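Local coordinates for nucleoprotein (Rift valley fever virus, PDB 3OV9), which encapsidates the viral genomic RNA, assembling into ring-shaped oligomers and forming the ribonucleoprotein template for viral transcription and replication, at residues R37-L42 and A109-W114; K55-L60 and L102-V107; A139-M144 and S231-A236; M145-A150 and L171-F176; L162-D167 and A236-Y241. All coordinates share one frame; numbering follows the deposited sequence.

Contact 1: R37-L42 and A109-W114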
# COMPACT_ATOMS: atom_id res chain seq x y z
N ARG A 37 27.98 -9.57 32.41
CA ARG A 37 27.36 -8.31 32.80
C ARG A 37 25.96 -8.52 33.37
O ARG A 37 25.57 -7.86 34.33
CB ARG A 37 27.34 -7.31 31.64
CG ARG A 37 26.90 -5.88 32.01
CD ARG A 37 27.73 -5.26 33.13
NE ARG A 37 27.32 -3.88 33.38
CZ ARG A 37 27.50 -3.23 34.53
NH1 ARG A 37 28.07 -3.83 35.57
NH2 ARG A 37 27.09 -1.97 34.65
N VAL A 38 25.21 -9.46 32.77
CA VAL A 38 23.86 -9.80 33.25
C VAL A 38 23.90 -10.26 34.72
O VAL A 38 23.15 -9.75 35.55
CB VAL A 38 23.17 -10.86 32.36
CG1 VAL A 38 21.92 -11.43 33.04
CG2 VAL A 38 22.79 -10.27 31.01
N ILE A 39 24.80 -11.20 35.02
CA ILE A 39 24.94 -11.73 36.37
C ILE A 39 25.46 -10.66 37.34
O ILE A 39 25.02 -10.58 38.49
CB ILE A 39 25.80 -13.01 36.40
CG1 ILE A 39 25.13 -14.11 35.56
CG2 ILE A 39 26.03 -13.51 37.83
CD1 ILE A 39 26.02 -15.27 35.23
N GLU A 40 26.39 -9.83 36.87
CA GLU A 40 26.90 -8.72 37.68
C GLU A 40 25.77 -7.79 38.11
O GLU A 40 25.68 -7.41 39.28
CB GLU A 40 27.99 -7.94 36.94
CG GLU A 40 28.67 -6.86 37.79
CD GLU A 40 29.83 -6.19 37.08
OE1 GLU A 40 29.75 -5.97 35.85
OE2 GLU A 40 30.83 -5.86 37.76
N LEU A 41 24.92 -7.43 37.15
CA LEU A 41 23.78 -6.54 37.40
C LEU A 41 22.74 -7.18 38.34
O LEU A 41 22.19 -6.49 39.19
CB LEU A 41 23.12 -6.09 36.10
CG LEU A 41 23.93 -5.15 35.19
CD1 LEU A 41 23.27 -5.05 33.83
CD2 LEU A 41 24.12 -3.77 35.80
N LEU A 42 22.51 -8.48 38.17
CA LEU A 42 21.60 -9.22 39.06
C LEU A 42 22.06 -9.18 40.52
O LEU A 42 21.26 -8.87 41.41
CB LEU A 42 21.44 -10.68 38.61
CG LEU A 42 20.61 -10.95 37.35
CD1 LEU A 42 20.77 -12.40 36.92
CD2 LEU A 42 19.14 -10.61 37.55
N ALA A 109 18.89 -16.45 29.55
CA ALA A 109 20.03 -16.82 28.70
C ALA A 109 21.33 -16.94 29.49
O ALA A 109 22.12 -17.87 29.27
CB ALA A 109 20.18 -15.83 27.56
N ALA A 110 21.55 -16.00 30.40
CA ALA A 110 22.77 -15.99 31.21
C ALA A 110 22.79 -17.15 32.19
O ALA A 110 23.86 -17.59 32.60
CB ALA A 110 22.92 -14.67 31.93
N LEU A 111 21.60 -17.62 32.57
CA LEU A 111 21.45 -18.72 33.53
C LEU A 111 20.81 -19.97 32.89
O LEU A 111 19.99 -20.67 33.51
CB LEU A 111 20.67 -18.23 34.76
CG LEU A 111 21.30 -17.05 35.52
CD1 LEU A 111 20.28 -16.36 36.42
CD2 LEU A 111 22.52 -17.48 36.33
N ALA A 112 21.23 -20.27 31.66
CA ALA A 112 20.64 -21.33 30.83
C ALA A 112 20.67 -22.73 31.44
O ALA A 112 19.79 -23.55 31.17
CB ALA A 112 21.29 -21.34 29.45
N GLY A 113 21.68 -23.00 32.26
CA GLY A 113 21.78 -24.28 32.95
C GLY A 113 20.56 -24.59 33.78
O GLY A 113 20.10 -25.73 33.82
N TRP A 114 20.01 -23.56 34.44
CA TRP A 114 18.79 -23.72 35.22
C TRP A 114 17.55 -23.60 34.33
O TRP A 114 16.61 -24.38 34.47
CB TRP A 114 18.74 -22.71 36.37
CG TRP A 114 17.66 -23.01 37.39
CD1 TRP A 114 17.77 -23.80 38.50
CD2 TRP A 114 16.31 -22.50 37.39
NE1 TRP A 114 16.57 -23.82 39.19
CE2 TRP A 114 15.66 -23.03 38.53
CE3 TRP A 114 15.59 -21.65 36.54
CZ2 TRP A 114 14.33 -22.75 38.84
CZ3 TRP A 114 14.26 -21.36 36.85
CH2 TRP A 114 13.65 -21.91 37.99
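Val-38, Ile-39 and Leu-42 meet Ala-110 and Leu-111 with no flat group between them, and the guanidinium of Arg-37 lies well clear of the interface. Leu-41 CD2 covers the centre of one face of that Arg-37 guanidinium, 3.6 Å above its plane. The carboxylate of Glu-40 stands at its edge. There Arg-37 NH1 donates to Glu-40 OE1 at 2.7 Å as part of a salt bridge, meeting the oxygen from above the carboxylate plane, 69° out of it. Asp-100 is a second acidic partner of Arg-37, through NE.

The side chains that meet across the contact are apolar. Val-38 CG1, anti to the backbone N (chi1 167°), packs 3.6 Å from Ala-110 CB. Ile-39 CD1 comes within 4.3 Å of Leu-111 CD2. Leu-42 and Leu-111 reach toward each other tip to tip, with Leu-42 CD1 and Leu-111 CD1 4.0 Å apart. Leu-111 is the break between helices 104-110 and 112-122 and the N-cap residue of the second. Helix 35-46 thus packs on a helix-helix junction. It belongs to the region essential for oligomerization, and Arg-8 of a neighbouring subunit packs on both Ile-39 and Leu-111. The touching residues are buried and meet through aliphatic carbons, mostly methyls, which implies an association set by shape and burial, while the charged groups of Arg-37 and Glu-40 pair with each other.

Contact 2: K55-L60 and L102-V107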
# COMPACT_ATOMS: atom_id res chain seq x y z
N LYS A 55 15.06 -16.71 39.40
CA LYS A 55 14.20 -17.85 39.09
C LYS A 55 12.80 -17.38 38.69
O LYS A 55 12.24 -17.86 37.71
CB LYS A 55 14.13 -18.83 40.27
CG LYS A 55 15.43 -19.60 40.51
CD LYS A 55 15.23 -20.73 41.53
CE LYS A 55 15.10 -20.21 42.95
NZ LYS A 55 14.56 -21.25 43.87
N LYS A 56 12.26 -16.42 39.45
CA LYS A 56 10.96 -15.81 39.14
C LYS A 56 10.97 -15.19 37.75
O LYS A 56 10.05 -15.39 36.97
CB LYS A 56 10.60 -14.73 40.16
CG LYS A 56 10.23 -15.24 41.53
CD LYS A 56 9.58 -14.13 42.35
CE LYS A 56 9.51 -14.50 43.82
NZ LYS A 56 8.93 -13.39 44.62
N MET A 57 12.04 -14.45 37.45
CA MET A 57 12.18 -13.77 36.17
C MET A 57 12.30 -14.74 35.00
O MET A 57 11.83 -14.45 33.90
CB MET A 57 13.35 -12.77 36.20
CG MET A 57 13.02 -11.49 36.97
SD MET A 57 14.31 -10.22 36.94
CE MET A 57 15.42 -10.84 38.20
N ILE A 58 12.91 -15.90 35.24
CA ILE A 58 13.01 -16.94 34.22
C ILE A 58 11.64 -17.57 33.94
O ILE A 58 11.26 -17.73 32.77
CB ILE A 58 14.08 -18.01 34.57
CG1 ILE A 58 15.48 -17.38 34.52
CG2 ILE A 58 14.01 -19.21 33.62
CD1 ILE A 58 16.58 -18.21 35.17
N VAL A 59 10.90 -17.88 35.00
CA VAL A 59 9.52 -18.38 34.85
C VAL A 59 8.66 -17.36 34.10
O VAL A 59 7.90 -17.71 33.19
CB VAL A 59 8.89 -18.73 36.23
CG1 VAL A 59 7.40 -19.10 36.09
CG2 VAL A 59 9.64 -19.88 36.88
N LEU A 60 8.83 -16.09 34.46
CA LEU A 60 8.17 -14.97 33.79
C LEU A 60 8.52 -14.90 32.30
O LEU A 60 7.63 -14.78 31.46
CB LEU A 60 8.56 -13.67 34.50
CG LEU A 60 7.65 -12.45 34.51
CD1 LEU A 60 6.22 -12.80 34.90
CD2 LEU A 60 8.22 -11.40 35.45
N LEU A 102 19.20 -4.88 32.02
CA LEU A 102 18.64 -6.22 32.14
C LEU A 102 17.31 -6.34 31.41
O LEU A 102 16.54 -5.38 31.35
CB LEU A 102 18.44 -6.59 33.62
CG LEU A 102 19.66 -6.88 34.49
CD1 LEU A 102 19.25 -6.99 35.95
CD2 LEU A 102 20.37 -8.15 34.04
N THR A 103 17.07 -7.53 30.86
CA THR A 103 15.76 -7.93 30.35
C THR A 103 15.49 -9.34 30.87
O THR A 103 16.42 -10.03 31.29
CB THR A 103 15.69 -7.97 28.80
OG1 THR A 103 16.52 -9.03 28.30
CG2 THR A 103 16.12 -6.65 28.19
N LEU A 104 14.23 -9.75 30.83
CA LEU A 104 13.84 -11.10 31.26
C LEU A 104 14.53 -12.20 30.44
O LEU A 104 15.02 -13.18 31.01
CB LEU A 104 12.32 -11.27 31.24
CG LEU A 104 11.50 -10.35 32.15
CD1 LEU A 104 10.01 -10.49 31.84
CD2 LEU A 104 11.75 -10.65 33.62
N SER A 105 14.58 -12.02 29.12
CA SER A 105 15.21 -12.99 28.23
C SER A 105 16.71 -13.15 28.52
O SER A 105 17.25 -14.25 28.42
CB SER A 105 15.00 -12.61 26.76
OG SER A 105 13.65 -12.75 26.37
N ARG A 106 17.36 -12.05 28.87
CA ARG A 106 18.79 -12.06 29.19
C ARG A 106 19.09 -12.83 30.48
O ARG A 106 20.11 -13.51 30.58
CB ARG A 106 19.35 -10.64 29.25
CG ARG A 106 19.52 -10.02 27.87
CD ARG A 106 19.96 -8.57 27.94
NE ARG A 106 20.05 -7.99 26.60
CZ ARG A 106 20.48 -6.76 26.33
NH1 ARG A 106 20.86 -5.95 27.31
NH2 ARG A 106 20.52 -6.34 25.07
N VAL A 107 18.19 -12.72 31.46
CA VAL A 107 18.32 -13.49 32.69
C VAL A 107 18.27 -15.00 32.38
O VAL A 107 19.12 -15.76 32.84
CB VAL A 107 17.26 -13.09 33.75
CG1 VAL A 107 17.35 -13.99 34.98
CG2 VAL A 107 17.45 -11.63 34.16
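Leu-104 has CG anti to its own carbonyl carbon (chi1 -62°), and Met-57 has the same arrangement (chi1 -75°), which sets each CG beside its backbone N. The two side chains cross at about a right angle. The contact joins helix 50-63 to the first turn of helix 104-110 within the orthogonal helical bundle of the nucleoprotein. Leu-104 uses both methyls. Its CD2 lies 3.7 Å from Met-57 CG and equally close to Met-57 CB. It also approaches the tip of Leu-60, with Leu-104 CD2 and Leu-60 CD2 4.0 Å apart. Leu-104 CD1 touches Leu-60 CG and CD2.

One helical turn on, Val-107 brings CG1 to 3.9 Å from Ile-58 CG1. The same methyl is 4.4 Å from Met-57 CB, which places Met-57 against both Leu-104 and Val-107. Leu-86, Tyr-90 and Leu-92 also pack on Met-57. Trp-24 and Phe-28 of a neighbouring subunit pack on Val-59 and Leu-60, so helix 50-63 also takes part in the assembly.

The second segment carries Ser-105 and Arg-106, which probably bind RNA, as in related proteins. The Arg-106 guanidinium is gripped by several oxygens: NH1 by Ser-98 O and Glu-101 O, NH2 by Pro-97 O and Asn-96 OD1. Its backbone N-H is used too. Thr-103 is the N-cap of the helix, and Arg-106 N donates to Thr-103 OG1 at 3.2 Å with an N-H...O angle of 152°.

Contact 3: A139-M144 and S231-A236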
# COMPACT_ATOMS: atom_id res chain seq x y z
N ALA A 139 8.76 -37.58 21.39
CA ALA A 139 9.53 -37.33 22.62
C ALA A 139 10.58 -36.22 22.45
O ALA A 139 11.75 -36.39 22.81
CB ALA A 139 10.18 -38.62 23.13
N TYR A 140 10.14 -35.09 21.91
CA TYR A 140 11.04 -33.96 21.68
C TYR A 140 11.70 -33.51 22.99
O TYR A 140 11.01 -33.37 24.00
CB TYR A 140 10.33 -32.78 21.01
CG TYR A 140 11.30 -31.68 20.64
CD1 TYR A 140 12.00 -31.74 19.44
CD2 TYR A 140 11.55 -30.62 21.51
CE1 TYR A 140 12.92 -30.75 19.10
CE2 TYR A 140 12.47 -29.63 21.18
CZ TYR A 140 13.15 -29.70 19.98
OH TYR A 140 14.06 -28.73 19.64
N PRO A 141 13.03 -33.30 22.98
CA PRO A 141 13.73 -32.92 24.21
C PRO A 141 13.30 -31.55 24.75
O PRO A 141 13.52 -30.52 24.11
CB PRO A 141 15.20 -32.87 23.77
CG PRO A 141 15.27 -33.74 22.57
CD PRO A 141 13.97 -33.52 21.87
N ARG A 142 12.71 -31.57 25.94
CA ARG A 142 12.22 -30.35 26.58
C ARG A 142 13.33 -29.35 26.88
O ARG A 142 13.12 -28.15 26.80
CB ARG A 142 11.42 -30.68 27.85
CG ARG A 142 9.91 -30.84 27.64
CD ARG A 142 9.58 -31.92 26.63
NE ARG A 142 8.15 -32.26 26.61
CZ ARG A 142 7.57 -32.97 25.65
NH1 ARG A 142 8.26 -33.39 24.60
NH2 ARG A 142 6.27 -33.24 25.72
N HIS A 143 14.53 -29.85 27.21
CA HIS A 143 15.68 -29.00 27.50
C HIS A 143 16.05 -28.05 26.36
O HIS A 143 16.72 -27.03 26.58
CB HIS A 143 16.90 -29.85 27.88
CG HIS A 143 16.75 -30.60 29.17
ND1 HIS A 143 16.22 -31.86 29.23
CD2 HIS A 143 17.08 -30.26 30.43
CE1 HIS A 143 16.21 -32.28 30.49
NE2 HIS A 143 16.74 -31.32 31.24
N MET A 144 15.63 -28.38 25.14
CA MET A 144 15.95 -27.60 23.94
C MET A 144 14.92 -26.50 23.64
O MET A 144 15.10 -25.72 22.70
CB MET A 144 16.08 -28.52 22.71
CG MET A 144 17.29 -29.44 22.71
SD MET A 144 17.43 -30.39 21.18
CE MET A 144 19.15 -30.91 21.29
N SER A 231 21.33 -38.44 21.70
CA SER A 231 20.31 -39.43 22.02
C SER A 231 19.41 -39.72 20.82
O SER A 231 19.40 -38.97 19.84
CB SER A 231 19.45 -38.93 23.19
OG SER A 231 18.64 -37.84 22.78
N ALA A 232 18.64 -40.80 20.92
CA ALA A 232 17.68 -41.18 19.88
C ALA A 232 16.68 -40.05 19.58
O ALA A 232 16.39 -39.78 18.42
CB ALA A 232 16.95 -42.45 20.28
N ALA A 233 16.18 -39.41 20.64
CA ALA A 233 15.23 -38.30 20.51
C ALA A 233 15.82 -37.10 19.78
O ALA A 233 15.13 -36.44 19.01
CB ALA A 233 14.72 -37.88 21.89
N VAL A 234 17.10 -36.82 20.02
CA VAL A 234 17.80 -35.74 19.33
C VAL A 234 17.95 -36.07 17.84
O VAL A 234 17.67 -35.22 16.99
CB VAL A 234 19.18 -35.42 19.98
CG1 VAL A 234 19.99 -34.46 19.11
CG2 VAL A 234 18.98 -34.82 21.36
N MET A 235 18.35 -37.30 17.53
CA MET A 235 18.50 -37.74 16.14
C MET A 235 17.18 -37.67 15.39
O MET A 235 17.14 -37.22 14.24
CB MET A 235 19.09 -39.16 16.07
CG MET A 235 20.51 -39.30 16.63
SD MET A 235 21.74 -38.17 15.94
CE MET A 235 21.87 -38.74 14.25
N ALA A 236 16.10 -38.10 16.04
CA ALA A 236 14.76 -38.02 15.48
C ALA A 236 14.37 -36.58 15.14
O ALA A 236 13.82 -36.31 14.07
CB ALA A 236 13.74 -38.64 16.43
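Next in the chain to Pro-141, which packs against Ala-233 and Val-234, Arg-142 NH1 serves two acceptors: Tyr-140 O and the carboxylate of Asp-134. Arg-142 NH1 donates to Tyr-140 O at 2.8 Å. The donor lies in the carbonyl plane on a lone pair, and the oxygen is only 5° out of the guanidinium plane. Asp-134 OD1 also receives Tyr-140 N. These bonds fix the loop chain beside the proline.

Pro-141 CG then meets Val-234 CG2 at 4.0 Å, the two side chains crossing at about a right angle. Ala-233 CB also touches Pro-141 CG, and it sits 3.4 Å from Ala-139 O. Met-144 reaches in from further along. Its chain is extended beyond CG, and Met-144 CE ends 3.9 Å from Val-234 CG2. One valine methyl therefore receives both the proline ring and the methionine tip. Pro-141 CD covers one face of the Tyr-140 ring, offset toward the rim, and Tyr-140 OH bonds to Ala-168 O on helix 159-180. Met-144 and Val-234 both rest on Ala-168 too.

Helix 232-243 opens with a serine N-cap: Ser-231 OG accepts from Val-234 N in a weak bond. The contact is structural packing. It seats the first turn of this C-terminal helix on the loop between helices 130-136 and 159-180, within the orthogonal bundle.

Contact 4: M145-A150 and L171-F176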
# COMPACT_ATOMS: atom_id res chain seq x y z
N MET A 145 13.86 -26.43 24.44
CA MET A 145 12.71 -25.59 24.12
C MET A 145 12.78 -24.15 24.64
O MET A 145 11.81 -23.61 25.17
CB MET A 145 11.40 -26.27 24.56
CG MET A 145 11.09 -27.54 23.79
SD MET A 145 9.54 -28.32 24.29
CE MET A 145 8.36 -27.02 23.88
N HIS A 146 13.95 -23.53 24.47
CA HIS A 146 14.12 -22.08 24.63
C HIS A 146 15.40 -21.66 23.92
O HIS A 146 16.34 -22.45 23.85
CB HIS A 146 14.15 -21.67 26.11
CG HIS A 146 13.86 -20.22 26.33
ND1 HIS A 146 14.86 -19.29 26.54
CD2 HIS A 146 12.70 -19.53 26.34
CE1 HIS A 146 14.31 -18.09 26.69
NE2 HIS A 146 13.00 -18.21 26.57
N PRO A 147 15.45 -20.43 23.36
CA PRO A 147 16.69 -19.98 22.72
C PRO A 147 17.91 -20.02 23.66
O PRO A 147 19.04 -20.15 23.19
CB PRO A 147 16.37 -18.55 22.29
CG PRO A 147 14.90 -18.57 22.05
CD PRO A 147 14.34 -19.49 23.10
N SER A 148 17.66 -19.93 24.97
CA SER A 148 18.69 -20.05 26.00
C SER A 148 19.55 -21.31 25.85
O SER A 148 20.72 -21.31 26.23
CB SER A 148 18.07 -20.05 27.40
OG SER A 148 17.36 -18.85 27.65
N PHE A 149 18.96 -22.38 25.30
CA PHE A 149 19.65 -23.67 25.15
C PHE A 149 20.95 -23.58 24.35
O PHE A 149 21.88 -24.36 24.59
CB PHE A 149 18.72 -24.72 24.53
CG PHE A 149 19.44 -25.98 24.12
CD1 PHE A 149 19.78 -26.94 25.06
CD2 PHE A 149 19.80 -26.19 22.79
CE1 PHE A 149 20.46 -28.10 24.69
CE2 PHE A 149 20.48 -27.34 22.40
CZ PHE A 149 20.81 -28.29 23.36
N ALA A 150 21.00 -22.65 23.40
CA ALA A 150 22.19 -22.47 22.57
C ALA A 150 23.48 -22.30 23.40
O ALA A 150 24.54 -22.76 22.99
CB ALA A 150 22.01 -21.29 21.63
N LEU A 171 14.50 -27.21 15.11
CA LEU A 171 13.10 -27.62 14.91
C LEU A 171 12.18 -26.81 15.82
O LEU A 171 11.16 -26.28 15.37
CB LEU A 171 12.91 -29.13 15.14
CG LEU A 171 11.51 -29.69 14.83
CD1 LEU A 171 11.28 -29.80 13.32
CD2 LEU A 171 11.30 -31.04 15.50
N TYR A 172 12.56 -26.71 17.10
CA TYR A 172 11.84 -25.86 18.06
C TYR A 172 11.89 -24.38 17.67
O TYR A 172 10.86 -23.69 17.73
CB TYR A 172 12.37 -26.05 19.49
CG TYR A 172 12.15 -24.83 20.37
CD1 TYR A 172 10.92 -24.60 20.99
CD2 TYR A 172 13.16 -23.89 20.55
CE1 TYR A 172 10.71 -23.47 21.78
CE2 TYR A 172 12.97 -22.77 21.34
CZ TYR A 172 11.74 -22.56 21.95
OH TYR A 172 11.56 -21.44 22.73
N LEU A 173 13.07 -23.89 17.28
CA LEU A 173 13.26 -22.48 16.96
C LEU A 173 12.40 -22.05 15.77
O LEU A 173 11.94 -20.91 15.71
CB LEU A 173 14.73 -22.15 16.69
CG LEU A 173 15.69 -22.13 17.88
CD1 LEU A 173 17.11 -21.95 17.38
CD2 LEU A 173 15.33 -21.03 18.87
N LEU A 174 12.20 -22.98 14.84
CA LEU A 174 11.33 -22.77 13.69
C LEU A 174 9.87 -22.54 14.11
O LEU A 174 9.23 -21.61 13.64
CB LEU A 174 11.42 -23.97 12.73
CG LEU A 174 10.56 -24.00 11.46
CD1 LEU A 174 10.90 -22.85 10.52
CD2 LEU A 174 10.73 -25.34 10.75
N GLN A 175 9.38 -23.40 15.01
CA GLN A 175 8.01 -23.31 15.50
C GLN A 175 7.82 -22.09 16.39
O GLN A 175 6.86 -21.33 16.22
CB GLN A 175 7.61 -24.58 16.27
CG GLN A 175 8.03 -25.90 15.63
CD GLN A 175 7.57 -26.05 14.19
OE1 GLN A 175 6.40 -25.83 13.87
NE2 GLN A 175 8.50 -26.42 13.32
N PHE A 176 8.75 -21.91 17.33
CA PHE A 176 8.72 -20.81 18.30
C PHE A 176 8.70 -19.44 17.62
O PHE A 176 7.89 -18.58 17.98
CB PHE A 176 9.93 -20.94 19.24
CG PHE A 176 9.94 -19.94 20.36
CD1 PHE A 176 9.06 -20.05 21.44
CD2 PHE A 176 10.87 -18.89 20.36
CE1 PHE A 176 9.09 -19.13 22.48
CE2 PHE A 176 10.90 -17.97 21.40
CZ PHE A 176 10.02 -18.09 22.47
O HOH W 1 9.83 -21.91 24.85
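The chain at Met-145 runs into the 3-10 turn 147-150 close beside helix 159-180, with Met-145 CA and Tyr-172 CA 6.1 Å apart. Tyr-172 carries most of the contact. With CG anti to the backbone N (chi1 154°), its ring leaves the helix on the side of Met-145. Met-145 CA stands over the centre of one ring face in a CH-pi contact, 3.6 Å from the Tyr-172 centroid and 6° off the ring normal. Phe-176 CB covers the opposite face, offset toward the rim. Pro-147 CD lies at the Tyr-172 ring edge, in its plane. The ring is thus held between backbone on one side and its own helix on the other.

The Tyr-172 hydroxyl lies over the centre of the Phe-176 ring, with OH 3.1 Å above that plane. A water links it across the contact. The water donates to Met-145 O at 2.6 Å and is hydrogen-bonded to Tyr-172 OH at 2.8 Å.

This packing belongs to the helical core of the orthogonal bundle, where the loop after helix 130-136 packs against helix 159-180. Pro-147 CG touches Leu-173 CD2 at 4.0 Å and also meets Phe-176 CE2. Phe-196 and Met-200 of helix 189-204 pack on Leu-173. His-146 ND1 is bonded to Ser-148 OG at 2.8 Å and also accepts from Ser-148 N, which is tilted from the ring plane. The nearest side-chain atoms of His-146 and Ser-105 are about 5 Å apart; Ser-105 probably binds RNA, as in related proteins.

Contact 5: L162-D167 and A236-Y241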
# COMPACT_ATOMS: atom_id res chain seq x y z
N LEU A 162 27.43 -32.33 16.66
CA LEU A 162 27.11 -30.92 16.82
C LEU A 162 25.95 -30.51 15.91
O LEU A 162 25.00 -29.85 16.35
CB LEU A 162 28.34 -30.04 16.55
CG LEU A 162 28.20 -28.52 16.58
CD1 LEU A 162 27.76 -28.02 17.95
CD2 LEU A 162 29.52 -27.86 16.18
N ARG A 163 26.04 -30.91 14.64
CA ARG A 163 25.01 -30.62 13.64
C ARG A 163 23.65 -31.19 14.07
O ARG A 163 22.63 -30.50 13.94
CB ARG A 163 25.41 -31.17 12.27
CG ARG A 163 24.47 -30.77 11.13
CD ARG A 163 25.00 -31.19 9.76
NE ARG A 163 24.98 -32.64 9.56
CZ ARG A 163 26.07 -33.41 9.51
NH1 ARG A 163 27.28 -32.88 9.63
NH2 ARG A 163 25.94 -34.72 9.32
N ALA A 164 23.65 -32.42 14.58
CA ALA A 164 22.43 -33.07 15.06
C ALA A 164 21.79 -32.30 16.22
O ALA A 164 20.57 -32.09 16.23
CB ALA A 164 22.71 -34.51 15.46
N ILE A 165 22.61 -31.89 17.18
CA ILE A 165 22.15 -31.11 18.33
C ILE A 165 21.50 -29.80 17.88
O ILE A 165 20.42 -29.44 18.34
CB ILE A 165 23.31 -30.83 19.34
CG1 ILE A 165 23.68 -32.10 20.12
CG2 ILE A 165 22.98 -29.67 20.29
CD1 ILE A 165 22.67 -32.54 21.19
N LEU A 166 22.17 -29.10 16.96
CA LEU A 166 21.69 -27.81 16.46
C LEU A 166 20.46 -27.93 15.57
O LEU A 166 19.54 -27.12 15.69
CB LEU A 166 22.81 -27.03 15.77
CG LEU A 166 23.94 -26.52 16.68
CD1 LEU A 166 25.00 -25.79 15.88
CD2 LEU A 166 23.40 -25.63 17.80
N ASP A 167 20.44 -28.93 14.69
CA ASP A 167 19.27 -29.21 13.85
C ASP A 167 18.04 -29.54 14.70
O ASP A 167 16.95 -29.01 14.46
CB ASP A 167 19.55 -30.34 12.86
CG ASP A 167 20.47 -29.93 11.71
OD1 ASP A 167 20.72 -28.72 11.52
OD2 ASP A 167 20.93 -30.83 10.97
N ALA A 236 16.10 -38.10 16.04
CA ALA A 236 14.76 -38.02 15.48
C ALA A 236 14.37 -36.58 15.14
O ALA A 236 13.82 -36.31 14.07
CB ALA A 236 13.74 -38.64 16.43
N ALA A 237 14.66 -35.65 16.06
CA ALA A 237 14.34 -34.24 15.86
C ALA A 237 15.19 -33.59 14.77
O ALA A 237 14.71 -32.72 14.05
CB ALA A 237 14.46 -33.48 17.17
N ALA A 238 16.45 -34.02 14.66
CA ALA A 238 17.34 -33.53 13.60
C ALA A 238 16.81 -33.92 12.22
O ALA A 238 16.80 -33.10 11.30
CB ALA A 238 18.76 -34.06 13.81
N GLN A 239 16.36 -35.17 12.10
CA GLN A 239 15.76 -35.67 10.87
C GLN A 239 14.46 -34.93 10.56
O GLN A 239 14.19 -34.59 9.41
CB GLN A 239 15.54 -37.19 10.97
CG GLN A 239 14.71 -37.82 9.83
CD GLN A 239 15.33 -37.68 8.45
OE1 GLN A 239 14.62 -37.58 7.45
NE2 GLN A 239 16.66 -37.68 8.39
N ALA A 240 13.66 -34.68 11.60
CA ALA A 240 12.42 -33.92 11.45
C ALA A 240 12.66 -32.50 10.92
O ALA A 240 11.87 -32.00 10.12
CB ALA A 240 11.65 -33.88 12.77
N TYR A 241 13.75 -31.86 11.36
CA TYR A 241 14.11 -30.53 10.87
C TYR A 241 14.50 -30.52 9.39
O TYR A 241 14.18 -29.58 8.67
CB TYR A 241 15.22 -29.90 11.73
CG TYR A 241 15.56 -28.48 11.33
CD1 TYR A 241 14.66 -27.43 11.55
CD2 TYR A 241 16.78 -28.17 10.72
CE1 TYR A 241 14.96 -26.13 11.18
CE2 TYR A 241 17.10 -26.87 10.35
CZ TYR A 241 16.18 -25.85 10.59
OH TYR A 241 16.48 -24.56 10.22
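Ala-238 CB sits between two points of the other helix, 3.6 Å from Ala-164 O and 3.9 Å from Asp-167 CB. Its CB is also 4.3 Å from Ala-164 CB. The small side chains let the backbones come near: Asp-167 CA and Ala-238 CA are 4.7 Å apart. Tyr-241 adds a further part, against Asp-167. Tyr-241 CB lies 3.4 Å from Asp-167 O, and its ring carbon CD2 is 4.1 Å from Asp-167 OD1. The Asp-167 and Tyr-241 side chains cross at about a right angle, with carboxylate and ring planes 32° apart.

The axes of segments 162-167 and 236-241 approach to 8.0 Å and cross at 70°. This is a steep helix crossing of the orthogonal bundle, between helix 159-180 and the C-terminal helix 232-243, and it is close because Ala-238 meets Ala-164 and Asp-167.

Further out, Tyr-241 is placed by a third helix, 189-204. The side chain packs on Ala-193 and Phe-196. Lys-189 makes a cation-pi contact with the Tyr-241 ring, and Lys-189 NZ donates to Tyr-241 O.

Overall arrangement
The contacts fall into two groups. Contacts 1 and 2 have centres 9 Å apart, share helix 104-110, and touch a neighbouring subunit. Contact 2 is nested along the chain inside the loop closed by contact 1. Contacts 3, 4 and 5 come later in the chain, after contact 1 has closed. Contact 4 is nested inside contact 3, and contact 5 alternates with both. Contacts 3 and 5 share helix 232-243, with centres 9 Å apart; contacts 4 and 5 share helix 159-180, with centres 12 Å apart. Contact 4 joins the groups, since Ser-148 touches Ala-109 and Ala-112 of contact 1. Contacts 1 and 5 lie on opposite sides of the chain centre. The helical fold thus links its oligomerization side to its C-terminal helix.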